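Local coordinates for subclass B1 metallo-beta-lactamase (Myroides odoratimimus, PDB 6T5L), which hydrolyses beta-lactam antibiotics, carbapenems among them, as a zinc-dependent enzyme that keeps high activity when zinc is scarce, at residues V64-I78 with D99-I113. Sequence-based numbering, arbitrary orientation.
Sequences VFDTPTDDKSSLELI and DDCIGGITEFENHNI. With ZN (zinc ion), chain D.
Phe108, Thr67 and Ile78 bury the most surface where 64-78 meets 99-113. The Phe108 ring has the Ile78 CD1 methyl over the centre of one face, a CH-pi contact with CD1 4.0 Å from the ring centroid. Around its edge, near the ring plane, lie Ser74 OG, Pro68 CD, Leu77 CD2 and Val64 CG2. Ile78 divides its branches: with chi1 at -66°, CG2 stands anti to the backbone N and covers a face of the His111 imidazole, while CD1 goes to Phe108 and meets Ile113 CD1 tip to tip. That imidazole is tied back to the last turn of helix 105-110, His111 ND1 donating to Glu107 O at 2.8 Å. Glu107, bent at chi2, fits as a knob among Asp71, Ser74, Leu75 and Ile78, and helix segments 71-78 and 105-110 cross at -40°, with 8.3 Å between their axes at closest approach.

In the alpha-beta/beta-alpha sandwich of the metallo-beta-lactamase fold, 64-78 runs from strand 61-65 into helix 71-83, and 99-113 follows strand 88-93, opening at the end of the zinc-binding His-X-His-X-Asp motif (His96, His98, Asp100). Thr67 ties the two connections together. Its backbone N donates to Cys101 O at 2.9 Å. Its OG1, placed between the backbone N and the carbonyl carbon (chi1 76°), takes a nearly straight bond from Gly104 N at 3.0 Å and gives its proton to Pro68 O. Next to it the backbones close in, Gly103 CA making a CA-H...O contact with Thr69 O; the Ser74 hydroxyl, bonded to Asp70 O in its own segment, sits 3.2 Å from Gly104 CA. A water bridges Asp71 OD1, Gly103 O and Thr106 N. Asp100 OD2 binds its zinc ion at 2.3 Å, alongside Cys180 and His221.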
loop_
_atom_site.group_PDB
_atom_site.type_symbol
_atom_site.label_atom_id
_atom_site.label_comp_id
_atom_site.label_asym_id
_atom_site.label_seq_id
_atom_site.Cartn_x
_atom_site.Cartn_y
_atom_site.Cartn_z
ATOM N N VAL A 64 3.162 -7.143 3.277
ATOM C CA VAL A 64 3.553 -5.951 2.525
ATOM C C VAL A 64 2.324 -5.464 1.792
ATOM O O VAL A 64 1.636 -6.263 1.126
ATOM C CB VAL A 64 4.673 -6.271 1.507
ATOM C CG1 VAL A 64 5.113 -5.041 0.656
ATOM C CG2 VAL A 64 5.865 -6.923 2.243
ATOM N N PHE A 65 2.045 -4.180 1.929
ATOM C CA PHE A 65 1.032 -3.498 1.139
ATOM C C PHE A 65 1.779 -2.770 0.031
ATOM O O PHE A 65 2.609 -1.899 0.325
ATOM C CB PHE A 65 0.218 -2.512 2.007
ATOM C CG PHE A 65 -0.738 -3.184 2.923
ATOM C CD1 PHE A 65 -0.358 -3.561 4.205
ATOM C CD2 PHE A 65 -1.988 -3.497 2.481
ATOM C CE1 PHE A 65 -1.259 -4.207 5.059
ATOM C CE2 PHE A 65 -2.883 -4.164 3.298
ATOM C CZ PHE A 65 -2.528 -4.516 4.598
ATOM N N ASP A 66 1.470 -3.100 -1.223
ATOM C CA ASP A 66 2.150 -2.539 -2.381
ATOM C C ASP A 66 3.599 -2.972 -2.634
ATOM O O ASP A 66 4.444 -2.886 -1.731
ATOM C CB ASP A 66 2.124 -1.025 -2.398
ATOM C CG ASP A 66 0.753 -0.452 -2.759
ATOM O OD1 ASP A 66 -0.258 -1.232 -2.779
ATOM O OD2 ASP A 66 0.703 0.783 -3.002
ATOM N N THR A 67 3.837 -3.678 -3.724
ATOM C CA THR A 67 5.231 -3.794 -4.135
ATOM C C THR A 67 5.845 -2.407 -4.285
ATOM O O THR A 67 5.149 -1.458 -4.652
ATOM C CB THR A 67 5.390 -4.602 -5.429
ATOM O OG1 THR A 67 5.014 -3.828 -6.585
ATOM C CG2 THR A 67 4.558 -5.897 -5.342
ATOM N N PRO A 68 7.128 -2.250 -3.969
ATOM C CA PRO A 68 7.918 -1.155 -4.559
ATOM C C PRO A 68 7.819 -1.190 -6.081
ATOM O O PRO A 68 7.319 -2.150 -6.676
ATOM C CB PRO A 68 9.361 -1.419 -4.091
ATOM C CG PRO A 68 9.253 -2.416 -2.915
ATOM C CD PRO A 68 7.949 -3.209 -3.181
ATOM N N THR A 69 8.331 -0.126 -6.720
ATOM C CA THR A 69 7.900 0.221 -8.069
ATOM C C THR A 69 8.474 -0.708 -9.135
ATOM O O THR A 69 7.926 -0.766 -10.249
ATOM C CB THR A 69 8.299 1.676 -8.408
ATOM O OG1 THR A 69 9.662 1.898 -8.051
ATOM C CG2 THR A 69 7.416 2.678 -7.657
ATOM N N ASP A 70 9.560 -1.432 -8.852
ATOM C CA ASP A 70 10.084 -2.331 -9.865
ATOM C C ASP A 70 10.764 -3.539 -9.221
ATOM O O ASP A 70 10.854 -3.658 -7.988
ATOM C CB ASP A 70 11.044 -1.584 -10.792
ATOM C CG ASP A 70 12.227 -1.027 -10.057
ATOM O OD1 ASP A 70 12.454 -1.448 -8.910
ATOM O OD2 ASP A 70 12.913 -0.144 -10.595
ATOM N N ASP A 71 11.280 -4.422 -10.096
ATOM C CA ASP A 71 11.857 -5.679 -9.619
ATOM C C ASP A 71 13.076 -5.411 -8.736
ATOM O O ASP A 71 13.204 -6.013 -7.671
ATOM C CB ASP A 71 12.227 -6.631 -10.790
ATOM C CG ASP A 71 11.019 -7.439 -11.310
ATOM O OD1 ASP A 71 9.932 -7.383 -10.715
ATOM O OD2 ASP A 71 11.177 -8.176 -12.310
ATOM N N LYS A 72 13.967 -4.494 -9.116
ATOM C CA LYS A 72 15.197 -4.382 -8.320
ATOM C C LYS A 72 14.944 -3.737 -6.955
ATOM O O LYS A 72 15.609 -4.117 -5.982
ATOM C CB LYS A 72 16.308 -3.640 -9.067
ATOM C CG LYS A 72 16.160 -2.134 -9.181
ATOM C CD LYS A 72 17.307 -1.557 -10.061
ATOM C CE LYS A 72 16.827 -0.452 -10.994
ATOM N NZ LYS A 72 16.655 0.810 -10.275
ATOM N N SER A 73 13.979 -2.799 -6.858
ATOM C CA SER A 73 13.604 -2.209 -5.577
ATOM C C SER A 73 12.948 -3.257 -4.680
ATOM O O SER A 73 13.219 -3.324 -3.456
ATOM C CB SER A 73 12.632 -1.034 -5.790
ATOM O OG SER A 73 13.274 0.055 -6.454
ATOM N N SER A 74 12.061 -4.061 -5.287
ATOM C CA SER A 74 11.380 -5.138 -4.589
ATOM C C SER A 74 12.379 -6.165 -4.047
ATOM O O SER A 74 12.248 -6.621 -2.903
ATOM C CB SER A 74 10.378 -5.805 -5.542
ATOM O OG SER A 74 9.298 -4.949 -5.887
ATOM N N LEU A 75 13.388 -6.545 -4.848
ATOM C CA LEU A 75 14.416 -7.456 -4.332
ATOM C C LEU A 75 15.204 -6.831 -3.166
ATOM O O LEU A 75 15.563 -7.526 -2.200
ATOM C CB LEU A 75 15.384 -7.850 -5.462
ATOM C CG LEU A 75 16.556 -8.777 -5.164
ATOM C CD1 LEU A 75 16.093 -10.163 -4.613
ATOM C CD2 LEU A 75 17.552 -9.036 -6.434
ATOM N N GLU A 76 15.534 -5.525 -3.243
ATOM C CA GLU A 76 16.150 -4.899 -2.072
ATOM C C GLU A 76 15.250 -5.019 -0.848
ATOM O O GLU A 76 15.729 -5.308 0.241
ATOM C CB GLU A 76 16.511 -3.428 -2.294
ATOM C CG GLU A 76 17.633 -3.219 -3.340
ATOM C CD GLU A 76 18.157 -1.777 -3.433
ATOM O OE1 GLU A 76 18.129 -1.027 -2.425
ATOM O OE2 GLU A 76 18.560 -1.390 -4.565
ATOM N N LEU A 77 13.943 -4.833 -1.004
ATOM C CA LEU A 77 13.029 -4.936 0.147
ATOM C C LEU A 77 12.970 -6.367 0.710
ATOM O O LEU A 77 13.081 -6.579 1.932
ATOM C CB LEU A 77 11.645 -4.480 -0.275
ATOM C CG LEU A 77 10.528 -4.643 0.752
ATOM C CD1 LEU A 77 10.882 -3.914 2.000
ATOM C CD2 LEU A 77 9.257 -4.097 0.262
ATOM N N ILE A 78 12.820 -7.356 -0.163
ATOM C CA ILE A 78 12.747 -8.766 0.270
ATOM C C ILE A 78 14.030 -9.182 0.989
ATOM O O ILE A 78 13.991 -9.757 2.086
ATOM C CB ILE A 78 12.458 -9.670 -0.944
ATOM C CG1 ILE A 78 11.049 -9.370 -1.477
ATOM C CG2 ILE A 78 12.632 -11.149 -0.560
ATOM C CD1 ILE A 78 10.749 -9.881 -2.910
ATOM N N ASP A 99 1.024 0.602 -11.350
ATOM C CA ASP A 99 2.373 0.053 -11.223
ATOM C C ASP A 99 3.062 0.454 -9.926
ATOM O O ASP A 99 4.014 -0.231 -9.526
ATOM C CB ASP A 99 3.258 0.460 -12.411
ATOM C CG ASP A 99 3.110 -0.475 -13.636
ATOM O OD1 ASP A 99 2.509 -1.556 -13.519
ATOM O OD2 ASP A 99 3.628 -0.121 -14.712
ATOM N N ASP A 100 2.608 1.523 -9.231
ATOM C CA ASP A 100 3.098 1.742 -7.864
ATOM C C ASP A 100 2.417 0.811 -6.859
ATOM O O ASP A 100 2.516 1.043 -5.621
ATOM C CB ASP A 100 3.002 3.231 -7.421
ATOM C CG ASP A 100 1.627 3.907 -7.661
ATOM O OD1 ASP A 100 1.008 3.750 -8.739
ATOM O OD2 ASP A 100 1.229 4.765 -6.837
ATOM N N CYS A 101 1.789 -0.268 -7.362
ATOM C CA CYS A 101 1.286 -1.284 -6.448
ATOM C C CYS A 101 1.767 -2.675 -6.836
ATOM O O CYS A 101 1.954 -3.501 -5.936
ATOM C CB CYS A 101 -0.253 -1.254 -6.368
ATOM S SG CYS A 101 -0.968 0.430 -6.276
ATOM N N ILE A 102 1.983 -2.949 -8.158
ATOM C CA ILE A 102 2.358 -4.283 -8.612
ATOM C C ILE A 102 3.616 -4.277 -9.469
ATOM O O ILE A 102 3.942 -5.281 -10.126
ATOM C CB ILE A 102 1.205 -4.934 -9.406
ATOM C CG1 ILE A 102 0.827 -4.056 -10.600
ATOM C CG2 ILE A 102 0.013 -5.158 -8.556
ATOM C CD1 ILE A 102 0.328 -4.810 -11.730
ATOM N N GLY A 103 4.344 -3.158 -9.470
ATOM C CA GLY A 103 5.484 -3.019 -10.369
ATOM C C GLY A 103 6.540 -4.090 -10.162
ATOM O O GLY A 103 7.163 -4.516 -11.118
ATOM N N GLY A 104 6.713 -4.587 -8.922
ATOM C CA GLY A 104 7.740 -5.584 -8.631
ATOM C C GLY A 104 7.152 -6.966 -8.379
ATOM O O GLY A 104 7.738 -7.805 -7.661
ATOM N N ILE A 105 5.950 -7.198 -8.935
ATOM C CA ILE A 105 5.226 -8.419 -8.634
ATOM C C ILE A 105 6.043 -9.663 -8.999
ATOM O O ILE A 105 6.058 -10.645 -8.243
ATOM C CB ILE A 105 3.854 -8.410 -9.304
ATOM C CG1 ILE A 105 3.029 -9.670 -8.939
ATOM C CG2 ILE A 105 3.983 -8.425 -10.853
ATOM C CD1 ILE A 105 2.615 -9.797 -7.472
ATOM N N THR A 106 6.735 -9.647 -10.138
ATOM C CA THR A 106 7.524 -10.825 -10.559
ATOM C C THR A 106 8.531 -11.222 -9.481
ATOM O O THR A 106 8.776 -12.412 -9.226
ATOM C CB THR A 106 8.257 -10.537 -11.874
ATOM O OG1 THR A 106 7.320 -10.302 -12.966
ATOM C CG2 THR A 106 9.176 -11.726 -12.259
ATOM N N GLU A 107 9.137 -10.239 -8.832
ATOM C CA GLU A 107 10.179 -10.570 -7.884
ATOM C C GLU A 107 9.578 -11.223 -6.645
ATOM O O GLU A 107 10.145 -12.171 -6.088
ATOM C CB GLU A 107 10.958 -9.296 -7.584
ATOM C CG GLU A 107 12.193 -9.504 -6.873
ATOM C CD GLU A 107 13.214 -10.304 -7.662
ATOM O OE1 GLU A 107 13.628 -9.912 -8.746
ATOM O OE2 GLU A 107 13.553 -11.370 -7.159
ATOM N N PHE A 108 8.397 -10.760 -6.238
ATOM C CA PHE A 108 7.682 -11.377 -5.118
ATOM C C PHE A 108 7.233 -12.780 -5.486
ATOM O O PHE A 108 7.382 -13.739 -4.693
ATOM C CB PHE A 108 6.455 -10.540 -4.707
ATOM C CG PHE A 108 6.791 -9.366 -3.831
ATOM C CD1 PHE A 108 7.352 -8.237 -4.387
ATOM C CD2 PHE A 108 6.520 -9.370 -2.433
ATOM C CE1 PHE A 108 7.695 -7.143 -3.588
ATOM C CE2 PHE A 108 6.893 -8.242 -1.633
ATOM C CZ PHE A 108 7.452 -7.170 -2.192
ATOM N N GLU A 109 6.690 -12.934 -6.683
ATOM C CA GLU A 109 6.231 -14.269 -7.093
ATOM C C GLU A 109 7.406 -15.268 -7.154
ATOM O O GLU A 109 7.249 -16.453 -6.803
ATOM C CB GLU A 109 5.502 -14.180 -8.435
ATOM C CG GLU A 109 4.214 -13.379 -8.379
ATOM C CD GLU A 109 3.423 -13.447 -9.684
ATOM O OE1 GLU A 109 4.020 -13.166 -10.729
ATOM O OE2 GLU A 109 2.210 -13.768 -9.670
ATOM N N ASN A 110 8.597 -14.788 -7.512
ATOM C CA ASN A 110 9.766 -15.645 -7.602
ATOM C C ASN A 110 10.305 -16.041 -6.250
ATOM O O ASN A 110 11.052 -17.023 -6.167
ATOM C CB ASN A 110 10.867 -14.975 -8.384
ATOM C CG ASN A 110 10.604 -15.012 -9.892
ATOM O OD1 ASN A 110 9.613 -15.595 -10.341
ATOM N ND2 ASN A 110 11.432 -14.329 -10.657
ATOM N N HIS A 111 9.938 -15.326 -5.198
ATOM C CA HIS A 111 10.215 -15.799 -3.857
ATOM C C HIS A 111 9.022 -16.554 -3.272
ATOM O O HIS A 111 8.980 -16.766 -2.065
ATOM C CB HIS A 111 10.618 -14.631 -2.950
ATOM C CG HIS A 111 11.952 -14.036 -3.300
ATOM N ND1 HIS A 111 12.151 -13.276 -4.430
ATOM C CD2 HIS A 111 13.158 -14.104 -2.678
ATOM C CE1 HIS A 111 13.425 -12.930 -4.514
ATOM N NE2 HIS A 111 14.055 -13.406 -3.452
ATOM N N ASN A 112 8.052 -16.949 -4.095
ATOM C CA ASN A 112 6.839 -17.612 -3.630
ATOM C C ASN A 112 6.182 -16.918 -2.430
ATOM O O ASN A 112 5.761 -17.562 -1.473
ATOM C CB ASN A 112 7.156 -19.051 -3.325
ATOM C CG ASN A 112 7.847 -19.727 -4.501
ATOM O OD1 ASN A 112 7.229 -19.871 -5.524
ATOM N ND2 ASN A 112 9.120 -20.114 -4.360
ATOM N N ILE A 113 6.037 -15.593 -2.522
ATOM C CA ILE A 113 5.223 -14.819 -1.583
ATOM C C ILE A 113 3.788 -14.811 -2.077
ATOM O O ILE A 113 3.501 -14.322 -3.173
ATOM C CB ILE A 113 5.748 -13.390 -1.438
ATOM C CG1 ILE A 113 7.178 -13.425 -0.829
ATOM C CG2 ILE A 113 4.840 -12.564 -0.538
ATOM C CD1 ILE A 113 7.975 -12.153 -1.105
HETATM ZN ZN ZN D . -0.370 6.338 -6.649
HETATM O O HOH W 1 4.798 1.297 -3.573
HETATM O O HOH W 2 7.383 -7.176 -11.812
HETATM O O HOH W 3 -1.491 8.344 -6.902
#